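Local coordinates for antitoxin (Nitrosomonas europaea, PDB 2ODK), which probably serves as the antitoxin component of a type II toxin-antitoxin system, as a member of the Phd/YefM family, at residues Phe18-Gln28 / Ala38-Trp46. Numbering follows the deposited sequence.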
# COMPACT_ATOMS: atom_id res chain seq x y z
N PHE A 18 1.41 4.55 9.59
CA PHE A 18 0.84 4.47 8.24
C PHE A 18 0.08 3.13 8.07
O PHE A 18 -1.07 3.12 7.60
CB PHE A 18 2.05 4.58 7.28
CG PHE A 18 1.76 4.35 5.81
CD1 PHE A 18 0.92 5.18 5.08
CD2 PHE A 18 2.44 3.33 5.12
CE1 PHE A 18 0.74 5.00 3.70
CE2 PHE A 18 2.25 3.14 3.77
CZ PHE A 18 1.43 3.95 3.05
N LEU A 19 0.74 2.04 8.45
CA LEU A 19 0.09 0.72 8.39
C LEU A 19 -1.11 0.65 9.33
O LEU A 19 -2.19 0.11 8.97
CB LEU A 19 1.14 -0.36 8.68
CG LEU A 19 0.61 -1.81 8.67
CD1 LEU A 19 -0.12 -2.15 7.38
CD2 LEU A 19 1.80 -2.74 8.90
N ASP A 20 -0.96 1.19 10.53
CA ASP A 20 -2.06 1.19 11.50
C ASP A 20 -3.25 1.96 10.97
O ASP A 20 -4.42 1.53 11.12
CB ASP A 20 -1.64 1.79 12.85
CG ASP A 20 -2.74 1.71 13.87
OD1 ASP A 20 -3.04 0.59 14.32
OD2 ASP A 20 -3.30 2.77 14.21
N ALA A 21 -2.99 3.11 10.33
CA ALA A 21 -4.10 3.90 9.78
C ALA A 21 -4.80 3.12 8.65
O ALA A 21 -6.03 3.18 8.49
CB ALA A 21 -3.60 5.24 9.25
N CYS A 22 -4.02 2.40 7.84
CA CYS A 22 -4.63 1.56 6.77
C CYS A 22 -5.67 0.61 7.40
O CYS A 22 -6.80 0.47 6.91
CB CYS A 22 -3.51 0.81 6.08
SG CYS A 22 -4.06 -0.46 4.95
N ILE A 23 -5.26 -0.05 8.47
CA ILE A 23 -6.13 -1.07 9.07
C ILE A 23 -7.32 -0.45 9.82
O ILE A 23 -8.44 -0.98 9.75
CB ILE A 23 -5.30 -2.00 10.02
CG1 ILE A 23 -4.25 -2.78 9.22
CG2 ILE A 23 -6.22 -2.95 10.78
CD1 ILE A 23 -4.74 -3.34 7.88
N THR A 24 -7.07 0.64 10.54
CA THR A 24 -8.14 1.21 11.36
C THR A 24 -9.04 2.19 10.63
O THR A 24 -10.20 2.38 11.02
CB THR A 24 -7.55 1.88 12.61
OG1 THR A 24 -6.74 2.98 12.21
CG2 THR A 24 -6.72 0.89 13.43
N GLU A 25 -8.53 2.85 9.58
CA GLU A 25 -9.32 3.84 8.90
C GLU A 25 -9.62 3.45 7.46
O GLU A 25 -10.71 3.72 6.95
CB GLU A 25 -8.65 5.22 9.00
CG GLU A 25 -8.46 5.70 10.45
CD GLU A 25 -7.61 6.95 10.56
OE1 GLU A 25 -7.87 7.90 9.80
OE2 GLU A 25 -6.68 6.97 11.39
N GLY A 26 -8.66 2.83 6.78
CA GLY A 26 -8.89 2.51 5.39
C GLY A 26 -7.71 2.91 4.52
O GLY A 26 -6.68 3.36 5.02
N PRO A 27 -7.85 2.69 3.23
CA PRO A 27 -6.75 2.97 2.27
C PRO A 27 -6.05 4.29 2.53
O PRO A 27 -6.71 5.33 2.70
CB PRO A 27 -7.46 2.96 0.93
CG PRO A 27 -8.56 1.87 1.14
CD PRO A 27 -9.04 2.13 2.55
N GLN A 28 -4.72 4.25 2.55
CA GLN A 28 -3.88 5.43 2.78
C GLN A 28 -3.07 5.69 1.51
O GLN A 28 -2.45 4.76 1.00
CB GLN A 28 -2.91 5.18 3.95
CG GLN A 28 -3.60 4.84 5.28
CD GLN A 28 -4.37 6.03 5.82
OE1 GLN A 28 -3.81 7.11 6.02
NE2 GLN A 28 -5.69 5.83 6.06
N ALA A 38 0.44 5.82 -5.05
CA ALA A 38 0.02 4.46 -4.69
C ALA A 38 -0.86 4.50 -3.48
O ALA A 38 -1.01 5.54 -2.86
CB ALA A 38 1.26 3.57 -4.45
N VAL A 39 -1.48 3.36 -3.13
CA VAL A 39 -2.40 3.37 -1.99
C VAL A 39 -2.20 2.06 -1.22
O VAL A 39 -2.04 0.99 -1.81
CB VAL A 39 -3.85 3.60 -2.46
CG1 VAL A 39 -4.25 2.63 -3.52
CG2 VAL A 39 -4.83 3.56 -1.32
N LEU A 40 -2.09 2.20 0.10
CA LEU A 40 -1.92 1.00 0.95
C LEU A 40 -3.32 0.59 1.38
O LEU A 40 -4.03 1.39 2.02
CB LEU A 40 -1.08 1.34 2.19
CG LEU A 40 -0.63 0.12 3.00
CD1 LEU A 40 0.39 -0.74 2.27
CD2 LEU A 40 -0.13 0.49 4.39
N VAL A 41 -3.71 -0.64 1.02
CA VAL A 41 -5.08 -1.12 1.17
C VAL A 41 -5.06 -2.32 2.13
O VAL A 41 -4.19 -3.16 2.03
CB VAL A 41 -5.62 -1.61 -0.20
CG1 VAL A 41 -7.03 -2.18 -0.10
CG2 VAL A 41 -5.53 -0.47 -1.25
N PRO A 42 -6.05 -2.42 3.05
CA PRO A 42 -6.10 -3.63 3.88
C PRO A 42 -6.19 -4.85 2.98
O PRO A 42 -6.94 -4.86 2.01
CB PRO A 42 -7.41 -3.48 4.66
CG PRO A 42 -7.71 -1.97 4.66
CD PRO A 42 -7.15 -1.47 3.33
N ILE A 43 -5.45 -5.91 3.31
CA ILE A 43 -5.31 -6.99 2.34
C ILE A 43 -6.68 -7.65 2.03
O ILE A 43 -6.97 -7.98 0.86
CB ILE A 43 -4.27 -8.03 2.77
CG1 ILE A 43 -3.97 -9.08 1.68
CG2 ILE A 43 -4.64 -8.75 4.06
CD1 ILE A 43 -3.20 -8.44 0.50
N GLY A 44 -7.53 -7.76 3.05
CA GLY A 44 -8.84 -8.42 2.85
C GLY A 44 -9.70 -7.62 1.88
O GLY A 44 -10.44 -8.19 1.05
N GLU A 45 -9.61 -6.29 1.99
CA GLU A 45 -10.38 -5.43 1.10
C GLU A 45 -9.89 -5.60 -0.35
O GLU A 45 -10.71 -5.70 -1.28
CB GLU A 45 -10.23 -3.97 1.54
CG GLU A 45 -10.93 -2.99 0.63
CD GLU A 45 -10.96 -1.56 1.18
OE1 GLU A 45 -10.80 -1.39 2.41
OE2 GLU A 45 -11.16 -0.60 0.39
N TRP A 46 -8.55 -5.65 -0.54
CA TRP A 46 -8.01 -5.90 -1.85
C TRP A 46 -8.47 -7.25 -2.42
O TRP A 46 -8.90 -7.34 -3.60
CB TRP A 46 -6.48 -5.87 -1.73
CG TRP A 46 -5.71 -6.37 -2.92
CD1 TRP A 46 -4.94 -7.53 -3.02
CD2 TRP A 46 -5.60 -5.70 -4.13
NE1 TRP A 46 -4.38 -7.59 -4.26
CE2 TRP A 46 -4.74 -6.47 -4.96
CE3 TRP A 46 -6.08 -4.50 -4.59
CZ2 TRP A 46 -4.42 -6.10 -6.25
CZ3 TRP A 46 -5.74 -4.12 -5.92
CH2 TRP A 46 -4.92 -4.91 -6.71
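Leu40 CD2 lies over one face of the Phe18 ring, 4.0 Å from the ring centroid and 28° off its normal, which meets the geometry of a CH-pi contact. The same methyl reaches Cys22 CB at 3.8 Å and Leu19 CD1 at 4.0 Å, so a single leucine branch fills the angle between three helical side chains. Leu40 CG stands anti to the backbone N (chi1 -169°), which carries this branch off the strand to the helix. Beside it, Cys22 SG rests against the proline ring, 3.6 Å from Pro42 CD, and Ile23 CD1 approaches Pro42 CB of the same ring. On the opposite face of the sheet from Leu40, Pro27 CB packs on Val39 CG2 at 3.5 Å, while the extended Glu45 side chain crosses that of Pro27 at about a right angle and brings its carboxylate against Pro27 CG.

Backbone bonds fix this register: Gln28 N to Leu40 O (3.0 Å) and Leu40 N to Gln28 O (2.7 Å) define an antiparallel hydrogen-bonded pair. Gly26, with positive phi, is the first residue to depart from helical geometry; Gln28 NE2 folds back to Gly26 O at 2.9 Å, and its OE1 accepts from Trp6 NE1, so both amide ends are held.

Helix 15-24 packs across strand 35-42, the axes of residues 18-24 and 38-42 lying 51° apart, just before helix 43-52 begins. The strand's other edge pairs antiparallel with the second subunit, continuing the sheet through the dimer.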